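Local coordinates for protein 3-ketosteroid-delta4-5alpha-dehydrogenase (Rhodococcus jostii, PDB 4AT2) that probably catalyses the FAD-dependent introduction of the delta-4 double bond into 3-keto-5alpha-steroids during steroid catabolism, at residues 132-137 against 498-503; 474-479 against 492-497. One frame throughout, in Å; residues are numbered along the deposited sequence.

Contact 1. Residues 132-137 against 498-503; sequences SVEHYN and YGRRAG
Arg500 reaches from helix 490-507 to helix 132-141 and points the edge of its guanidinium at the side chains of Glu134 and His135. The ionic part is a two-pronged salt bridge to the carboxylate, made end-on. NH1 of Arg500 gives Glu134 OE1 a nearly straight bond of 2.8 Å, in the guanidinium plane and onto the syn lone pair, while Arg500 NH2 meets Glu134 OE2 at 3.0 Å, also on the syn side but tilted from both planes. The two flat groups are twisted 35° apart, which leaves the second prong the more bent. A further hydrogen bond runs from Arg500 NH1 to His135 ND1, 3.1 Å long, with ring and guanidinium almost coplanar. A bend at chi3 of Arg500 (63°) turns the head of an otherwise extended chain, and its CD rests 3.5 Å from His135 CE1, at the rim of the ring. Outside the pair of segments, Glu59 forms a salt bridge with Arg500 NE, Trp138 adds a cation-pi contact, and Ser496 bonds His135 NE2. A leucine in place of Arg500 would probably leave the carboxylates of Glu134 and Glu59 without this cationic partner and ND1 of His135 without its donor. Because ND1 acts as an acceptor here, the imidazole proton probably sits on NE2, so this polar bridge between helices would favour a neutral, rotationally fixed histidine.

Contact 2. Residues 474-479 against 492-497; sequences AGRCTS and LGDGSF. With FAD (flavin-adenine dinucleotide), chain D.
Asp494 OD1 is gripped by three donors: both terminal nitrogens of Arg476 and a water. Arg476 NH1 lies 2.9 Å and Arg476 NH2 3.2 Å from Asp494 OD1, with OD1 in the guanidinium plane, yet they arrive from opposite faces of the carboxylate, whose plane is turned 68° from the guanidinium. The salt bridge thus falls on one oxygen; OD2 accepts from the backbone N of Val481. Bends at chi2 and chi3 (-77° and 66°) curl the arginine back to this acid, and its NH2 also bonds Thr478 O. The water donates to Asp494 OD1 and accepts from Gly475 N at 2.8 Å. Residues 475-478 form a type I turn in which Gly475 O receives both N and OG1 of Thr478. This turn offers Arg476 N to FAD O1P, an almost straight 2.8 Å bond to the phosphate, and a side chain at Gly475 would collide with that oxygen. On the helix side, Gly475 CA packs 4.0 Å from Gly495 CA, and Leu492 N holds flavin O2 at 2.8 Å. The site lies between the end of strand 471-473, the edge of the parallel sheet, and helix 490-507, with helix 51-62 touching Ala474 and Leu492 and helix 122-130 touching Asp494.

In the fold
From the N terminus the chain passes through the first strands of the FAD-binding region and reaches helix 132-141, where contact 1 opens a loop of 360 residues that closes only on helix 490-507 near the C terminus. Contact 2 is nested inside it: after strand 471-473 the chain turns at 474-479 and returns 12 residues later at 492-497 of that same helix, in the residues immediately preceding those used by contact 1. The two sites also touch directly, joined by the His135-Ser496 pair and by the CB of Ala474 packing against the backbone of Tyr498 and Gly499. Helix 490-507 thus joins the cofactor-binding parallel sheet to helix 132-141.

Contact 1. Residues 132-137 against 498-503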
ATOM      1  N   SER A 132       7.952 -18.468  20.445  1.00 10.59           N
ATOM      2  CA  SER A 132       9.152 -17.607  20.451  1.00 10.25           C
ATOM      3  C   SER A 132      10.265 -18.072  21.398  1.00 10.34           C
ATOM      4  O   SER A 132      11.437 -18.121  21.019  1.00 10.36           O
ATOM      5  CB  SER A 132       8.783 -16.145  20.735  1.00  9.91           C
ATOM      6  OG  SER A 132       9.815 -15.277  20.272  1.00  9.63           O
ATOM      7  N   VAL A 133       9.897 -18.406  22.633  1.00 10.54           N
ATOM      8  CA  VAL A 133      10.887 -18.896  23.592  1.00 10.87           C
ATOM      9  C   VAL A 133      11.528 -20.200  23.108  1.00 11.33           C
ATOM     10  O   VAL A 133      12.748 -20.346  23.174  1.00 11.22           O
ATOM     11  CB  VAL A 133      10.270 -19.027  25.006  1.00 11.09           C
ATOM     12  CG1 VAL A 133      11.232 -19.698  25.992  1.00 11.29           C
ATOM     13  CG2 VAL A 133       9.866 -17.651  25.521  1.00 10.97           C
ATOM     14  N   GLU A 134      10.716 -21.126  22.585  1.00 11.77           N
ATOM     15  CA  GLU A 134      11.248 -22.373  22.017  1.00 12.21           C
ATOM     16  C   GLU A 134      12.238 -22.062  20.896  1.00 11.98           C
ATOM     17  O   GLU A 134      13.290 -22.706  20.783  1.00 12.10           O
ATOM     18  CB  GLU A 134      10.115 -23.280  21.505  1.00 13.02           C
ATOM     19  CG  GLU A 134      10.563 -24.684  21.055  1.00 14.03           C
ATOM     20  CD  GLU A 134      11.184 -24.727  19.662  1.00 14.52           C
ATOM     21  OE1 GLU A 134      10.993 -23.764  18.890  1.00 15.00           O
ATOM     22  OE2 GLU A 134      11.867 -25.726  19.327  1.00 15.52           O
ATOM     23  N   HIS A 135      11.909 -21.059  20.084  1.00 11.24           N
ATOM     24  CA  HIS A 135      12.760 -20.702  18.957  1.00 11.10           C
ATOM     25  C   HIS A 135      14.073 -20.095  19.401  1.00 11.04           C
ATOM     26  O   HIS A 135      15.124 -20.421  18.840  1.00 11.25           O
ATOM     27  CB  HIS A 135      12.001 -19.812  17.983  1.00 10.76           C
ATOM     28  CG  HIS A 135      12.749 -19.528  16.708  1.00 10.50           C
ATOM     29  ND1 HIS A 135      13.189 -20.505  15.890  1.00 10.56           N
ATOM     30  CD2 HIS A 135      13.121 -18.325  16.124  1.00 10.52           C
ATOM     31  CE1 HIS A 135      13.829 -19.952  14.838  1.00 10.45           C
ATOM     32  NE2 HIS A 135      13.785 -18.615  14.984  1.00 10.35           N
ATOM     33  N   TYR A 136      14.038 -19.250  20.434  1.00 10.98           N
ATOM     34  CA  TYR A 136      15.277 -18.703  21.005  1.00 11.10           C
ATOM     35  C   TYR A 136      16.169 -19.860  21.455  1.00 11.33           C
ATOM     36  O   TYR A 136      17.353 -19.887  21.154  1.00 11.29           O
ATOM     37  CB  TYR A 136      14.991 -17.782  22.199  1.00 11.05           C
ATOM     38  CG  TYR A 136      16.260 -17.324  22.900  1.00 11.25           C
ATOM     39  CD1 TYR A 136      17.002 -16.249  22.409  1.00 11.14           C
ATOM     40  CD2 TYR A 136      16.732 -17.993  24.032  1.00 11.56           C
ATOM     41  CE1 TYR A 136      18.177 -15.839  23.035  1.00 11.37           C
ATOM     42  CE2 TYR A 136      17.907 -17.595  24.663  1.00 11.78           C
ATOM     43  CZ  TYR A 136      18.620 -16.513  24.168  1.00 11.85           C
ATOM     44  OH  TYR A 136      19.788 -16.114  24.795  1.00 12.16           O
ATOM     45  N   ASN A 137      15.582 -20.793  22.198  1.00 11.59           N
ATOM     46  CA  ASN A 137      16.303 -21.953  22.705  1.00 12.25           C
ATOM     47  C   ASN A 137      16.868 -22.832  21.589  1.00 12.22           C
ATOM     48  O   ASN A 137      17.967 -23.363  21.701  1.00 12.57           O
ATOM     49  CB  ASN A 137      15.396 -22.758  23.642  1.00 12.73           C
ATOM     50  CG  ASN A 137      15.085 -22.012  24.924  1.00 13.15           C
ATOM     51  OD1 ASN A 137      15.853 -21.140  25.343  1.00 13.84           O
ATOM     52  ND2 ASN A 137      13.953 -22.336  25.551  1.00 13.23           N
ATOM     53  N   TYR A 498       9.981 -19.316  10.397  1.00  8.71           N
ATOM     54  CA  TYR A 498       9.190 -19.939   9.313  1.00  8.76           C
ATOM     55  C   TYR A 498      10.036 -20.737   8.323  1.00  8.82           C
ATOM     56  O   TYR A 498       9.518 -21.627   7.646  1.00  8.96           O
ATOM     57  CB  TYR A 498       8.199 -18.947   8.661  1.00  8.55           C
ATOM     58  CG  TYR A 498       7.122 -18.637   9.674  1.00  8.71           C
ATOM     59  CD1 TYR A 498       6.243 -19.633  10.084  1.00  9.04           C
ATOM     60  CD2 TYR A 498       7.057 -17.393  10.297  1.00  8.62           C
ATOM     61  CE1 TYR A 498       5.288 -19.398  11.061  1.00  9.07           C
ATOM     62  CE2 TYR A 498       6.114 -17.141  11.279  1.00  8.87           C
ATOM     63  CZ  TYR A 498       5.231 -18.144  11.649  1.00  8.97           C
ATOM     64  OH  TYR A 498       4.306 -17.898  12.635  1.00  9.25           O
ATOM     65  N   GLY A 499      11.338 -20.456   8.291  1.00  8.72           N
ATOM     66  CA  GLY A 499      12.304 -21.328   7.604  1.00  8.87           C
ATOM     67  C   GLY A 499      12.260 -22.720   8.220  1.00  9.18           C
ATOM     68  O   GLY A 499      12.111 -23.713   7.510  1.00  9.20           O
ATOM     69  N   ARG A 500      12.359 -22.793   9.547  1.00  9.30           N
ATOM     70  CA  ARG A 500      12.186 -24.075  10.250  1.00  9.67           C
ATOM     71  C   ARG A 500      10.910 -24.801   9.821  1.00  9.71           C
ATOM     72  O   ARG A 500      10.941 -25.988   9.465  1.00  9.91           O
ATOM     73  CB  ARG A 500      12.173 -23.867  11.770  1.00  9.79           C
ATOM     74  CG  ARG A 500      13.535 -23.537  12.367  1.00 10.01           C
ATOM     75  CD  ARG A 500      13.401 -23.296  13.868  1.00 10.24           C
ATOM     76  NE  ARG A 500      12.930 -24.499  14.560  1.00 10.70           N
ATOM     77  CZ  ARG A 500      12.422 -24.510  15.790  1.00 10.95           C
ATOM     78  NH1 ARG A 500      12.316 -23.385  16.491  1.00 10.92           N
ATOM     79  NH2 ARG A 500      12.022 -25.657  16.323  1.00 11.44           N
ATOM     80  N   ARG A 501       9.794 -24.080   9.843  1.00  9.60           N
ATOM     81  CA  ARG A 501       8.493 -24.655   9.510  1.00  9.83           C
ATOM     82  C   ARG A 501       8.490 -25.173   8.063  1.00  9.77           C
ATOM     83  O   ARG A 501       7.924 -26.231   7.783  1.00 10.09           O
ATOM     84  CB  ARG A 501       7.369 -23.635   9.720  1.00  9.87           C
ATOM     85  CG  ARG A 501       7.105 -23.296  11.185  1.00 10.00           C
ATOM     86  CD  ARG A 501       6.334 -24.408  11.908  1.00 10.50           C
ATOM     87  NE  ARG A 501       6.151 -24.073  13.325  1.00 10.75           N
ATOM     88  CZ  ARG A 501       5.203 -23.262  13.799  1.00 10.92           C
ATOM     89  NH1 ARG A 501       4.310 -22.715  12.983  1.00 10.84           N
ATOM     90  NH2 ARG A 501       5.141 -23.011  15.102  1.00 11.18           N
ATOM     91  N   ALA A 502       9.139 -24.437   7.156  1.00  9.57           N
ATOM     92  CA  ALA A 502       9.182 -24.858   5.753  1.00  9.67           C
ATOM     93  C   ALA A 502       9.963 -26.157   5.621  1.00 10.02           C
ATOM     94  O   ALA A 502       9.579 -27.034   4.841  1.00 10.36           O
ATOM     95  CB  ALA A 502       9.812 -23.784   4.872  1.00  9.38           C
ATOM     96  N   GLY A 503      11.068 -26.277   6.359  1.00 10.13           N
ATOM     97  CA  GLY A 503      11.888 -27.500   6.289  1.00 10.55           C
ATOM     98  C   GLY A 503      11.149 -28.706   6.848  1.00 11.08           C
ATOM     99  O   GLY A 503      11.208 -29.800   6.292  1.00 11.28           O
TER

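Contact 2. Residues 474-479 against 492-497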
ATOM      1  N   ALA A 474       9.748 -19.236   2.812  1.00  8.57           N
ATOM      2  CA  ALA A 474       9.974 -18.463   4.033  1.00  8.68           C
ATOM      3  C   ALA A 474      10.957 -17.341   3.762  1.00  8.72           C
ATOM      4  O   ALA A 474      11.650 -17.340   2.738  1.00  8.82           O
ATOM      5  CB  ALA A 474      10.478 -19.360   5.156  1.00  8.79           C
ATOM      6  N   GLY A 475      11.025 -16.399   4.694  1.00  8.69           N
ATOM      7  CA  GLY A 475      11.917 -15.243   4.533  1.00  8.55           C
ATOM      8  C   GLY A 475      11.254 -14.177   3.686  1.00  8.67           C
ATOM      9  O   GLY A 475      10.022 -14.159   3.539  1.00  8.50           O
ATOM     10  N   ARG A 476      12.056 -13.284   3.114  1.00  8.84           N
ATOM     11  CA  ARG A 476      11.467 -12.096   2.484  1.00  8.99           C
ATOM     12  C   ARG A 476      10.872 -12.307   1.087  1.00  8.82           C
ATOM     13  O   ARG A 476      10.397 -11.353   0.470  1.00  9.02           O
ATOM     14  CB  ARG A 476      12.400 -10.871   2.558  1.00  9.33           C
ATOM     15  CG  ARG A 476      12.589 -10.343   3.995  1.00  9.68           C
ATOM     16  CD  ARG A 476      11.400  -9.530   4.546  1.00  9.86           C
ATOM     17  NE  ARG A 476      10.172 -10.328   4.730  1.00 10.22           N
ATOM     18  CZ  ARG A 476       9.997 -11.238   5.693  1.00 10.11           C
ATOM     19  NH1 ARG A 476      10.967 -11.478   6.576  1.00 10.34           N
ATOM     20  NH2 ARG A 476       8.855 -11.932   5.767  1.00 10.20           N
ATOM     21  N   CYS A 477      10.828 -13.553   0.610  1.00  8.82           N
ATOM     22  CA  CYS A 477       9.953 -13.829  -0.530  1.00  8.77           C
ATOM     23  C   CYS A 477       8.506 -14.032  -0.079  1.00  8.60           C
ATOM     24  O   CYS A 477       7.616 -14.193  -0.914  1.00  8.47           O
ATOM     25  CB  CYS A 477      10.452 -15.006  -1.376  1.00  8.87           C
ATOM     26  SG  CYS A 477      10.361 -16.650  -0.625  1.00  9.59           S
ATOM     27  N   THR A 478       8.274 -13.994   1.235  1.00  8.49           N
ATOM     28  CA  THR A 478       6.925 -14.177   1.788  1.00  8.62           C
ATOM     29  C   THR A 478       6.470 -12.954   2.567  1.00  8.81           C
ATOM     30  O   THR A 478       7.297 -12.171   3.056  1.00  8.58           O
ATOM     31  CB  THR A 478       6.835 -15.392   2.741  1.00  8.68           C
ATOM     32  OG1 THR A 478       7.465 -15.087   3.995  1.00  8.61           O
ATOM     33  CG2 THR A 478       7.486 -16.616   2.115  1.00  8.84           C
ATOM     34  N   SER A 479       5.151 -12.809   2.694  1.00  8.86           N
ATOM     35  CA  SER A 479       4.587 -11.887   3.679  1.00  9.11           C
ATOM     36  C   SER A 479       4.684 -12.580   5.038  1.00  9.28           C
ATOM     37  O   SER A 479       4.087 -13.636   5.245  1.00  9.16           O
ATOM     38  CB  SER A 479       3.130 -11.580   3.319  1.00  9.34           C
ATOM     39  OG  SER A 479       2.568 -10.600   4.175  1.00  9.83           O
ATOM     40  N   LEU A 492      14.849 -11.360  10.303  1.00  9.03           N
ATOM     41  CA  LEU A 492      15.644 -12.533  10.705  1.00  9.27           C
ATOM     42  C   LEU A 492      14.832 -13.457  11.621  1.00  9.13           C
ATOM     43  O   LEU A 492      14.969 -14.686  11.555  1.00  8.97           O
ATOM     44  CB  LEU A 492      16.961 -12.124  11.389  1.00  9.80           C
ATOM     45  CG  LEU A 492      17.980 -11.330  10.552  1.00 10.42           C
ATOM     46  CD1 LEU A 492      19.321 -11.254  11.280  1.00 10.64           C
ATOM     47  CD2 LEU A 492      18.142 -11.864   9.136  1.00 10.87           C
ATOM     48  N   GLY A 493      13.979 -12.864  12.450  1.00  8.98           N
ATOM     49  CA  GLY A 493      13.083 -13.631  13.310  1.00  9.01           C
ATOM     50  C   GLY A 493      12.094 -14.487  12.541  1.00  8.94           C
ATOM     51  O   GLY A 493      12.057 -15.711  12.718  1.00  8.95           O
ATOM     52  N   ASP A 494      11.278 -13.871  11.686  1.00  8.85           N
ATOM     53  CA  ASP A 494      10.298 -14.681  10.973  1.00  8.94           C
ATOM     54  C   ASP A 494      10.934 -15.565   9.890  1.00  8.84           C
ATOM     55  O   ASP A 494      10.451 -16.666   9.629  1.00  8.66           O
ATOM     56  CB  ASP A 494       9.013 -13.911  10.559  1.00  9.10           C
ATOM     57  CG  ASP A 494       9.152 -13.094   9.277  1.00  9.35           C
ATOM     58  OD1 ASP A 494       9.926 -13.455   8.368  1.00  9.88           O
ATOM     59  OD2 ASP A 494       8.398 -12.093   9.156  1.00  9.57           O
ATOM     60  N   GLY A 495      12.064 -15.117   9.331  1.00  8.73           N
ATOM     61  CA  GLY A 495      12.789 -15.914   8.334  1.00  8.63           C
ATOM     62  C   GLY A 495      13.317 -17.199   8.951  1.00  8.76           C
ATOM     63  O   GLY A 495      13.166 -18.284   8.386  1.00  8.79           O
ATOM     64  N   SER A 496      13.925 -17.095  10.134  1.00  8.70           N
ATOM     65  CA  SER A 496      14.418 -18.313  10.802  1.00  8.94           C
ATOM     66  C   SER A 496      13.271 -19.170  11.347  1.00  9.03           C
ATOM     67  O   SER A 496      13.296 -20.394  11.210  1.00  8.99           O
ATOM     68  CB  SER A 496      15.425 -17.984  11.905  1.00  9.04           C
ATOM     69  OG  SER A 496      14.854 -17.124  12.884  1.00  8.93           O
ATOM     70  N   PHE A 497      12.261 -18.529  11.938  1.00  8.87           N
ATOM     71  CA  PHE A 497      11.136 -19.259  12.538  1.00  8.99           C
ATOM     72  C   PHE A 497      10.355 -20.021  11.461  1.00  8.94           C
ATOM     73  O   PHE A 497      10.083 -21.230  11.600  1.00  9.27           O
ATOM     74  CB  PHE A 497      10.214 -18.262  13.269  1.00  9.04           C
ATOM     75  CG  PHE A 497       9.122 -18.906  14.084  1.00  9.28           C
ATOM     76  CD1 PHE A 497       7.957 -19.385  13.479  1.00  9.34           C
ATOM     77  CD2 PHE A 497       9.236 -18.981  15.471  1.00  9.60           C
ATOM     78  CE1 PHE A 497       6.948 -19.973  14.241  1.00  9.58           C
ATOM     79  CE2 PHE A 497       8.225 -19.552  16.239  1.00  9.95           C
ATOM     80  CZ  PHE A 497       7.083 -20.055  15.625  1.00 10.04           C
TER
HETATM   81  PA  FAD D1492      18.778 -13.605   2.283  1.00 11.69           P
HETATM   82  O1A FAD D1492      19.391 -13.741   3.621  1.00 12.46           O
HETATM   83  O2A FAD D1492      19.193 -12.488   1.422  1.00 12.25           O
HETATM   84  O5B FAD D1492      19.014 -14.978   1.493  1.00 11.43           O
HETATM   85  C5B FAD D1492      18.482 -15.173   0.179  1.00 11.28           C
HETATM   86  C4B FAD D1492      19.507 -15.966  -0.650  1.00 11.54           C
HETATM   87  O4B FAD D1492      18.836 -16.264  -1.894  1.00 11.14           O
HETATM   88  C3B FAD D1492      20.709 -15.077  -0.994  1.00 11.63           C
HETATM   89  O3B FAD D1492      21.931 -15.770  -0.633  1.00 11.90           O
HETATM   90  C2B FAD D1492      20.587 -14.860  -2.506  1.00 11.69           C
HETATM   91  O2B FAD D1492      21.901 -14.772  -3.120  1.00 11.83           O
HETATM   92  C1B FAD D1492      19.842 -16.118  -2.946  1.00 11.54           C
HETATM   93  N9A FAD D1492      19.109 -15.970  -4.223  1.00 11.47           N
HETATM   94  C8A FAD D1492      18.503 -14.886  -4.724  1.00 11.66           C
HETATM   95  N7A FAD D1492      17.961 -15.217  -5.894  1.00 11.94           N
HETATM   96  C5A FAD D1492      18.215 -16.520  -6.125  1.00 11.90           C
HETATM   97  C6A FAD D1492      17.917 -17.376  -7.133  1.00 12.02           C
HETATM   98  N6A FAD D1492      17.208 -16.932  -8.171  1.00 12.56           N
HETATM   99  N1A FAD D1492      18.312 -18.660  -7.114  1.00 11.69           N
HETATM  100  C2A FAD D1492      19.037 -19.149  -6.037  1.00 11.81           C
HETATM  101  N3A FAD D1492      19.343 -18.263  -5.007  1.00 11.61           N
HETATM  102  C4A FAD D1492      18.924 -16.972  -5.082  1.00 11.62           C
HETATM  103  N1  FAD D1492      16.528  -7.692   9.510  1.00 11.05           N
HETATM  104  C2  FAD D1492      16.416  -8.129  10.817  1.00 11.17           C
HETATM  105  O2  FAD D1492      15.450  -8.809  11.138  1.00 10.82           O
HETATM  106  N3  FAD D1492      17.401  -7.800  11.759  1.00 11.25           N
HETATM  107  C4  FAD D1492      18.481  -6.994  11.395  1.00 11.44           C
HETATM  108  O4  FAD D1492      19.321  -6.712  12.255  1.00 11.60           O
HETATM  109  C4X FAD D1492      18.590  -6.546  10.073  1.00 11.51           C
HETATM  110  N5  FAD D1492      19.613  -5.744   9.690  1.00 12.24           N
HETATM  111  C5X FAD D1492      19.569  -5.142   8.486  1.00 12.29           C
HETATM  112  C6  FAD D1492      20.473  -4.121   8.174  1.00 12.47           C
HETATM  113  C7  FAD D1492      20.447  -3.501   6.923  1.00 12.80           C
HETATM  114  C7M FAD D1492      21.383  -2.480   6.665  1.00 13.33           C
HETATM  115  C8  FAD D1492      19.491  -3.898   5.964  1.00 12.79           C
HETATM  116  C8M FAD D1492      19.413  -3.320   4.680  1.00 12.48           C
HETATM  117  C9  FAD D1492      18.598  -4.926   6.275  1.00 12.40           C
HETATM  118  C9A FAD D1492      18.616  -5.533   7.539  1.00 12.12           C
HETATM  119  N10 FAD D1492      17.729  -6.507   7.859  1.00 11.50           N
HETATM  120  C10 FAD D1492      17.616  -6.896   9.137  1.00 11.42           C
HETATM  121  C1' FAD D1492      16.922  -7.225   6.839  1.00 11.20           C
HETATM  122  C2' FAD D1492      17.468  -8.649   6.653  1.00 11.14           C
HETATM  123  O2' FAD D1492      18.867  -8.514   6.393  1.00 11.97           O
HETATM  124  C3' FAD D1492      16.785  -9.354   5.470  1.00 10.51           C
HETATM  125  O3' FAD D1492      15.402  -8.980   5.344  1.00 10.13           O
HETATM  126  C4' FAD D1492      16.899 -10.878   5.642  1.00 10.67           C
HETATM  127  O4' FAD D1492      18.289 -11.213   5.766  1.00 10.46           O
HETATM  128  C5' FAD D1492      16.306 -11.605   4.433  1.00 10.44           C
HETATM  129  O5' FAD D1492      16.361 -13.022   4.683  1.00 10.70           O
HETATM  130  P   FAD D1492      16.119 -14.064   3.476  1.00 10.90           P
HETATM  131  O1P FAD D1492      14.797 -13.854   2.876  1.00 10.00           O
HETATM  132  O2P FAD D1492      16.512 -15.423   3.977  1.00 10.09           O
HETATM  133  O3P FAD D1492      17.145 -13.500   2.343  1.00 11.06           O
HETATM  134  O   HOH W   1       9.188 -15.762   6.772  1.00 11.98           O